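Local coordinates for protein transcriptional regulator (Pyrococcus horikoshii, PDB 1UDD) that is of unknown function but belongs to the all-helical TenA/THI-4/PQQC family, at residues K18-H23 with A141-Y146; H23-Q28 with E209-G214; L133-W138 with T199-E204. All blocks are in the same frame, centred on the assembly; numbering follows the deposited sequence.

The three contacts tie four helices of one all-helical TenA-family chain together, with segments drawn from the beginning, the middle and the C-terminal end of the sequence. Interactions 1 and 2 share His-23, which lies where helix 14-21 gives way to helix 24-31; their centres are about 12 Å apart and they touch through Ile-143 and Val-26. The centre of interaction 3 lies about 12 Å from that of interaction 1, which it meets through Ile-20, and about 16 Å from that of interaction 2. Along the chain, interaction 3 is nested within the span closed by interaction 2, and interaction 1 crosses both. Helix 190-213 thus packs on helix 24-31 and on helix 126-146.

Interaction 1. Residues K18-H23 with A141-Y146; sequences KKIFEH and AEIAEY
Phe-21, in the last turn of helix 14-21, reaches across to the C-terminal end of helix 126-146, its CG turned anti to the carbonyl carbon and beside the backbone N (chi1 -62°). CB starts the contact as a CH-pi donor, 3.7 Å from the centroid of the Tyr-146 ring and almost exactly on its normal. CG follows, 3.8 Å from Tyr-146 CD1, and the two rings continue as an offset stack with planes only 12° apart. On one flank CD1 packs against Ile-143 CG1 at 3.8 Å, while CE1 comes up to the backbone N of the same residue. The tip, CZ, ends at Glu-142 CB, 3.7 Å away and near the plane of the phenyl ring. Next to it in the sequence, Ile-20 packs its CG2 on Ile-143 CD1 at 3.5 Å, the two side chains crossing at about a right angle. Arg-10 of helix 5-11 also touches Phe-21, and His-147 NE2 is hydrogen-bonded to Phe-21 O just beyond the second segment. No hydrogen bond joins the two segments themselves, so this helix-helix junction of the TenA fold is held by aromatic stacking and apolar contact, grading from buried isoleucines to an exposed tyrosine.

Interaction 2. Residues H23-Q28 with E209-G214; sequences HPFVVQ and EMAWRG
Helical segments 24-28 and 209-213 run at 80° to each other with their axes 9.4 Å apart at closest approach, and the backbones come nearest at Phe-25 and Trp-212. At the N-cap of helix 24-31, the His-23 ring is gripped through both nitrogens. ND1 accepts from Phe-25 N, a capping bond of 3.2 Å, and NE2 donates to Glu-209 OE1 at 2.7 Å (N-H...O angle 151°). This His-carboxylate hydrogen bond, with the cap, joins the start of helix 24-31 to the C-terminal end of helix 190-213 in the TenA-family helical fold. Both partners lie near the imidazole plane, which fixes the ring's rotation, although OE1 is met from above the carboxylate plane. The CE1 edge of His-23 points to Trp-212, forming an offset edge-to-face pair. Pro-24 CB sits over the indole, 3.8 Å from the centroid of its six-membered ring, while Gln-28 NE2 is 3.0 Å from Trp-212 CH2, its amide nearly perpendicular to the ring. Ala-211 CB lies over a face of Phe-25. The cap would disfavour a proton on ND1, consistent with the neutral tautomer protonated at NE2, whose N-H Glu-209 probably polarises, its OE2 facing Arg-213 NE through charge alone.

Interaction 3. Residues L133-W138 with T199-E204; sequences LLPCFW and TGSKFE
Pro-135 lays the CB-CG side of its ring against the backbone of helix 190-213, CB lying 3.8 Å from both Gly-200 C and Ser-201 N. This is a close helix-helix crossing inside the all-helical TenA fold: the axes of the short segments pass 8.1 Å apart at -47°, and the CA atoms of Pro-135 and Ser-201 are 5.5 Å from each other. Gly-200 makes that approach possible, since a CB at its position would point at the proline and clash with CG. The proline also marks a kink in helix 126-146, where the N atoms of Pro-135 and Cys-136 lack bonds to the preceding turn. Beside the ring, Ser-201 OG is 4.0 Å from Pro-135 CB, a mere packing distance; its polar partners are Phe-197 O, one turn back in its own helix, and Trp-17 NE1.

One turn further on, Glu-204 leans across to Cys-136. Its CG is anti to the carbonyl carbon (chi1 -82°), and a bend at chi2 (-58°) brings the carboxylate alongside helix 126-146. All five touching residues are buried, so the acidic group sits in the interior of the chain; hydrogen bonds between OE2 and the hydroxyls of Tyr-49 and Tyr-113 link it to helices 36-63 and 108-123. Such an enclosed site could raise its tendency to hold a proton, although the two tyrosines could help to offset a negative charge if their hydroxyls donate. Across the two segments, that same OE2 lies 3.4 Å from Cys-136 CA and 3.8 Å from Cys-136 CB.

Interaction 1. Residues K18-H23 with A141-Y146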
# COMPACT_ATOMS: atom_id res chain seq x y z
N LYS A 18 -26.98 3.77 19.69
CA LYS A 18 -28.03 3.40 20.62
C LYS A 18 -28.31 1.90 20.48
O LYS A 18 -28.43 1.18 21.48
CB LYS A 18 -29.30 4.21 20.32
CG LYS A 18 -30.48 3.87 21.19
CD LYS A 18 -31.66 4.76 20.87
CE LYS A 18 -32.90 4.32 21.65
NZ LYS A 18 -34.07 5.15 21.27
N LYS A 19 -28.39 1.41 19.23
CA LYS A 19 -28.63 -0.02 19.00
C LYS A 19 -27.44 -0.82 19.55
O LYS A 19 -27.59 -1.96 19.98
CB LYS A 19 -28.79 -0.32 17.51
CG LYS A 19 -29.88 0.47 16.80
CD LYS A 19 -29.89 0.07 15.32
CE LYS A 19 -30.81 0.94 14.49
NZ LYS A 19 -32.19 0.91 15.03
N ILE A 20 -26.25 -0.23 19.52
CA ILE A 20 -25.08 -0.91 20.06
C ILE A 20 -25.20 -0.98 21.59
O ILE A 20 -24.96 -2.02 22.20
CB ILE A 20 -23.78 -0.17 19.75
CG1 ILE A 20 -23.50 -0.23 18.24
CG2 ILE A 20 -22.64 -0.76 20.59
CD1 ILE A 20 -22.25 0.55 17.81
N PHE A 21 -25.56 0.14 22.21
CA PHE A 21 -25.68 0.16 23.66
C PHE A 21 -26.75 -0.82 24.15
O PHE A 21 -26.62 -1.43 25.21
CB PHE A 21 -26.00 1.57 24.18
CG PHE A 21 -24.94 2.59 23.88
CD1 PHE A 21 -23.58 2.27 23.98
CD2 PHE A 21 -25.29 3.89 23.52
CE1 PHE A 21 -22.59 3.22 23.72
CE2 PHE A 21 -24.31 4.85 23.27
CZ PHE A 21 -22.96 4.52 23.37
N GLU A 22 -27.79 -1.00 23.35
CA GLU A 22 -28.91 -1.86 23.72
C GLU A 22 -28.88 -3.26 23.13
O GLU A 22 -29.82 -4.02 23.32
CB GLU A 22 -30.22 -1.18 23.33
CG GLU A 22 -30.31 0.26 23.80
CD GLU A 22 -31.65 0.90 23.53
OE1 GLU A 22 -32.29 0.57 22.50
OE2 GLU A 22 -32.06 1.76 24.34
N HIS A 23 -27.81 -3.60 22.43
CA HIS A 23 -27.71 -4.94 21.85
C HIS A 23 -27.70 -5.99 22.96
O HIS A 23 -26.98 -5.86 23.95
CB HIS A 23 -26.45 -5.06 20.99
CG HIS A 23 -26.48 -6.22 20.05
ND1 HIS A 23 -26.19 -7.51 20.45
CD2 HIS A 23 -26.82 -6.30 18.74
CE1 HIS A 23 -26.35 -8.33 19.43
NE2 HIS A 23 -26.73 -7.62 18.38
N ALA A 141 -15.46 2.20 25.04
CA ALA A 141 -15.42 3.00 26.25
C ALA A 141 -16.82 3.51 26.58
O ALA A 141 -17.22 3.50 27.74
CB ALA A 141 -14.45 4.18 26.07
N GLU A 142 -17.56 3.95 25.56
CA GLU A 142 -18.91 4.48 25.77
C GLU A 142 -19.86 3.40 26.26
O GLU A 142 -20.74 3.66 27.07
CB GLU A 142 -19.48 5.10 24.49
CG GLU A 142 -18.94 6.45 24.12
CD GLU A 142 -19.22 7.53 25.15
OE1 GLU A 142 -20.29 7.50 25.80
OE2 GLU A 142 -18.37 8.43 25.31
N ILE A 143 -19.69 2.18 25.74
CA ILE A 143 -20.53 1.07 26.15
C ILE A 143 -20.32 0.81 27.65
O ILE A 143 -21.29 0.67 28.39
CB ILE A 143 -20.18 -0.21 25.36
CG1 ILE A 143 -20.57 -0.07 23.89
CG2 ILE A 143 -20.90 -1.40 25.98
CD1 ILE A 143 -20.12 -1.26 23.00
N ALA A 144 -19.06 0.75 28.08
CA ALA A 144 -18.75 0.50 29.49
C ALA A 144 -19.33 1.63 30.34
O ALA A 144 -19.97 1.38 31.36
CB ALA A 144 -17.25 0.40 29.70
N GLU A 145 -19.10 2.87 29.91
CA GLU A 145 -19.62 4.02 30.64
C GLU A 145 -21.14 3.87 30.75
O GLU A 145 -21.71 4.05 31.82
CB GLU A 145 -19.26 5.32 29.89
CG GLU A 145 -19.81 6.61 30.49
CD GLU A 145 -19.32 6.88 31.90
OE1 GLU A 145 -18.16 6.51 32.20
OE2 GLU A 145 -20.08 7.46 32.71
N TYR A 146 -21.77 3.50 29.64
CA TYR A 146 -23.21 3.31 29.57
C TYR A 146 -23.76 2.25 30.52
O TYR A 146 -24.85 2.41 31.07
CB TYR A 146 -23.61 2.93 28.14
CG TYR A 146 -25.10 2.94 27.86
CD1 TYR A 146 -25.73 4.06 27.32
CD2 TYR A 146 -25.88 1.81 28.12
CE1 TYR A 146 -27.09 4.07 27.04
CE2 TYR A 146 -27.25 1.80 27.84
CZ TYR A 146 -27.85 2.93 27.30
OH TYR A 146 -29.18 2.91 26.99

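Interaction 2. Residues H23-Q28 with E209-G214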
# COMPACT_ATOMS: atom_id res chain seq x y z
N HIS A 23 -27.81 -3.60 22.43
CA HIS A 23 -27.71 -4.94 21.85
C HIS A 23 -27.70 -5.99 22.96
O HIS A 23 -26.98 -5.86 23.95
CB HIS A 23 -26.45 -5.06 20.99
CG HIS A 23 -26.48 -6.22 20.05
ND1 HIS A 23 -26.19 -7.51 20.45
CD2 HIS A 23 -26.82 -6.30 18.74
CE1 HIS A 23 -26.35 -8.33 19.43
NE2 HIS A 23 -26.73 -7.62 18.38
N PRO A 24 -28.51 -7.05 22.80
CA PRO A 24 -28.61 -8.14 23.78
C PRO A 24 -27.26 -8.64 24.26
O PRO A 24 -27.03 -8.75 25.47
CB PRO A 24 -29.37 -9.21 23.00
CG PRO A 24 -30.29 -8.39 22.18
CD PRO A 24 -29.41 -7.28 21.66
N PHE A 25 -26.36 -8.93 23.33
CA PHE A 25 -25.04 -9.41 23.70
C PHE A 25 -24.34 -8.43 24.63
O PHE A 25 -23.80 -8.82 25.67
CB PHE A 25 -24.17 -9.63 22.46
CG PHE A 25 -22.96 -10.46 22.72
CD1 PHE A 25 -22.95 -11.82 22.40
CD2 PHE A 25 -21.83 -9.91 23.31
CE1 PHE A 25 -21.84 -12.60 22.65
CE2 PHE A 25 -20.71 -10.69 23.57
CZ PHE A 25 -20.71 -12.03 23.24
N VAL A 26 -24.36 -7.16 24.26
CA VAL A 26 -23.74 -6.13 25.08
C VAL A 26 -24.44 -6.01 26.43
O VAL A 26 -23.80 -6.08 27.49
CB VAL A 26 -23.78 -4.74 24.38
CG1 VAL A 26 -23.36 -3.66 25.35
CG2 VAL A 26 -22.86 -4.73 23.16
N VAL A 27 -25.76 -5.83 26.39
CA VAL A 27 -26.54 -5.69 27.62
C VAL A 27 -26.34 -6.89 28.53
O VAL A 27 -26.13 -6.74 29.74
CB VAL A 27 -28.04 -5.53 27.32
CG1 VAL A 27 -28.81 -5.44 28.63
CG2 VAL A 27 -28.27 -4.28 26.49
N GLN A 28 -26.39 -8.09 27.96
CA GLN A 28 -26.23 -9.29 28.78
C GLN A 28 -24.82 -9.50 29.30
O GLN A 28 -24.64 -10.06 30.39
CB GLN A 28 -26.70 -10.52 28.01
CG GLN A 28 -28.20 -10.62 27.92
CD GLN A 28 -28.65 -11.85 27.18
OE1 GLN A 28 -28.06 -12.92 27.32
NE2 GLN A 28 -29.71 -11.71 26.39
N GLU A 209 -23.77 -8.51 16.80
CA GLU A 209 -24.83 -9.33 16.26
C GLU A 209 -24.35 -10.72 15.89
O GLU A 209 -25.01 -11.72 16.19
CB GLU A 209 -25.46 -8.65 15.04
CG GLU A 209 -26.66 -9.39 14.45
CD GLU A 209 -27.75 -9.67 15.48
OE1 GLU A 209 -28.02 -8.78 16.32
OE2 GLU A 209 -28.35 -10.78 15.44
N MET A 210 -23.20 -10.81 15.23
CA MET A 210 -22.69 -12.11 14.84
C MET A 210 -22.20 -12.88 16.06
O MET A 210 -22.19 -14.11 16.06
CB MET A 210 -21.58 -11.97 13.79
CG MET A 210 -20.27 -11.49 14.33
SD MET A 210 -19.21 -12.85 14.77
CE MET A 210 -17.74 -11.88 15.27
N ALA A 211 -21.77 -12.15 17.09
CA ALA A 211 -21.32 -12.79 18.31
C ALA A 211 -22.56 -13.36 19.01
O ALA A 211 -22.50 -14.38 19.68
CB ALA A 211 -20.62 -11.79 19.20
N TRP A 212 -23.68 -12.67 18.83
CA TRP A 212 -24.94 -13.09 19.43
C TRP A 212 -25.49 -14.31 18.69
O TRP A 212 -25.99 -15.24 19.31
CB TRP A 212 -25.96 -11.94 19.37
CG TRP A 212 -27.29 -12.27 19.97
CD1 TRP A 212 -28.48 -12.43 19.30
CD2 TRP A 212 -27.58 -12.50 21.36
NE1 TRP A 212 -29.48 -12.75 20.19
CE2 TRP A 212 -28.96 -12.80 21.45
CE3 TRP A 212 -26.81 -12.47 22.53
CZ2 TRP A 212 -29.58 -13.08 22.68
CZ3 TRP A 212 -27.43 -12.75 23.75
CH2 TRP A 212 -28.80 -13.05 23.81
N ARG A 213 -25.37 -14.29 17.37
CA ARG A 213 -25.83 -15.39 16.53
C ARG A 213 -24.88 -16.58 16.55
O ARG A 213 -25.29 -17.70 16.25
CB ARG A 213 -26.02 -14.90 15.10
CG ARG A 213 -27.19 -13.96 14.93
CD ARG A 213 -27.36 -13.58 13.48
NE ARG A 213 -28.63 -12.91 13.23
CZ ARG A 213 -29.82 -13.45 13.48
NH1 ARG A 213 -29.91 -14.67 13.99
NH2 ARG A 213 -30.93 -12.77 13.20
N GLY A 214 -23.62 -16.35 16.88
CA GLY A 214 -22.67 -17.45 16.91
C GLY A 214 -22.38 -17.89 15.48
O GLY A 214 -22.15 -19.07 15.21

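Interaction 3. Residues L133-W138 with T199-E204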
# COMPACT_ATOMS: atom_id res chain seq x y z
N LEU A 133 -10.90 3.70 12.76
CA LEU A 133 -10.63 2.95 13.99
C LEU A 133 -11.30 3.54 15.23
O LEU A 133 -11.34 2.90 16.28
CB LEU A 133 -9.13 2.88 14.24
CG LEU A 133 -8.23 2.41 13.10
CD1 LEU A 133 -6.77 2.33 13.61
CD2 LEU A 133 -8.70 1.05 12.59
N LEU A 134 -11.81 4.75 15.11
CA LEU A 134 -12.43 5.43 16.24
C LEU A 134 -13.69 4.72 16.76
O LEU A 134 -13.87 4.56 17.97
CB LEU A 134 -12.73 6.88 15.87
CG LEU A 134 -13.06 7.83 17.02
CD1 LEU A 134 -11.92 7.83 18.06
CD2 LEU A 134 -13.25 9.21 16.45
N PRO A 135 -14.59 4.29 15.85
CA PRO A 135 -15.77 3.61 16.40
C PRO A 135 -15.29 2.47 17.30
O PRO A 135 -15.85 2.24 18.37
CB PRO A 135 -16.49 3.11 15.16
CG PRO A 135 -16.14 4.20 14.12
CD PRO A 135 -14.68 4.44 14.39
N CYS A 136 -14.25 1.76 16.88
CA CYS A 136 -13.71 0.66 17.69
C CYS A 136 -13.31 1.13 19.08
O CYS A 136 -13.95 0.76 20.07
CB CYS A 136 -12.48 0.05 17.02
SG CYS A 136 -11.44 -0.89 18.18
N PHE A 137 -12.27 1.94 19.16
CA PHE A 137 -11.77 2.43 20.44
C PHE A 137 -12.83 3.19 21.27
O PHE A 137 -13.02 2.91 22.45
CB PHE A 137 -10.56 3.36 20.23
CG PHE A 137 -9.30 2.66 19.80
CD1 PHE A 137 -9.08 2.33 18.47
CD2 PHE A 137 -8.31 2.34 20.73
CE1 PHE A 137 -7.89 1.71 18.06
CE2 PHE A 137 -7.11 1.72 20.34
CZ PHE A 137 -6.90 1.41 19.01
N TRP A 138 -13.53 4.12 20.63
CA TRP A 138 -14.52 4.95 21.31
C TRP A 138 -15.78 4.24 21.81
O TRP A 138 -16.16 4.41 22.97
CB TRP A 138 -14.88 6.13 20.40
CG TRP A 138 -15.60 7.27 21.07
CD1 TRP A 138 -15.92 7.39 22.40
CD2 TRP A 138 -16.10 8.45 20.43
NE1 TRP A 138 -16.59 8.57 22.63
CE2 TRP A 138 -16.71 9.25 21.44
CE3 TRP A 138 -16.09 8.92 19.11
CZ2 TRP A 138 -17.31 10.48 21.15
CZ3 TRP A 138 -16.69 10.15 18.82
CH2 TRP A 138 -17.29 10.92 19.85
N THR A 199 -19.68 3.75 8.77
CA THR A 199 -19.41 2.38 8.32
C THR A 199 -18.82 1.59 9.48
O THR A 199 -19.24 0.46 9.76
CB THR A 199 -18.38 2.37 7.15
OG1 THR A 199 -18.95 3.03 6.02
CG2 THR A 199 -17.99 0.93 6.79
N GLY A 200 -17.86 2.20 10.17
CA GLY A 200 -17.22 1.53 11.28
C GLY A 200 -18.20 1.21 12.38
O GLY A 200 -18.10 0.16 13.03
N SER A 201 -19.15 2.12 12.59
CA SER A 201 -20.17 1.95 13.63
C SER A 201 -21.10 0.80 13.26
O SER A 201 -21.50 0.02 14.13
CB SER A 201 -20.98 3.25 13.79
OG SER A 201 -20.13 4.32 14.17
N LYS A 202 -21.45 0.69 11.98
CA LYS A 202 -22.31 -0.41 11.54
C LYS A 202 -21.59 -1.74 11.75
O LYS A 202 -22.19 -2.71 12.21
CB LYS A 202 -22.69 -0.26 10.07
CG LYS A 202 -23.66 0.88 9.80
CD LYS A 202 -24.17 0.79 8.39
CE LYS A 202 -25.16 1.89 8.08
NZ LYS A 202 -25.70 1.71 6.70
N PHE A 203 -20.31 -1.78 11.42
CA PHE A 203 -19.54 -3.01 11.62
C PHE A 203 -19.53 -3.40 13.09
O PHE A 203 -19.63 -4.57 13.42
CB PHE A 203 -18.10 -2.85 11.14
CG PHE A 203 -17.93 -3.08 9.66
CD1 PHE A 203 -18.33 -4.28 9.07
CD2 PHE A 203 -17.32 -2.11 8.86
CE1 PHE A 203 -18.13 -4.51 7.71
CE2 PHE A 203 -17.12 -2.33 7.49
CZ PHE A 203 -17.52 -3.53 6.91
N GLU A 204 -19.39 -2.41 13.98
CA GLU A 204 -19.39 -2.69 15.40
C GLU A 204 -20.69 -3.38 15.81
O GLU A 204 -20.68 -4.36 16.55
CB GLU A 204 -19.22 -1.40 16.22
CG GLU A 204 -17.78 -0.90 16.36
CD GLU A 204 -16.86 -1.93 17.02
OE1 GLU A 204 -17.34 -2.71 17.87
OE2 GLU A 204 -15.65 -1.94 16.70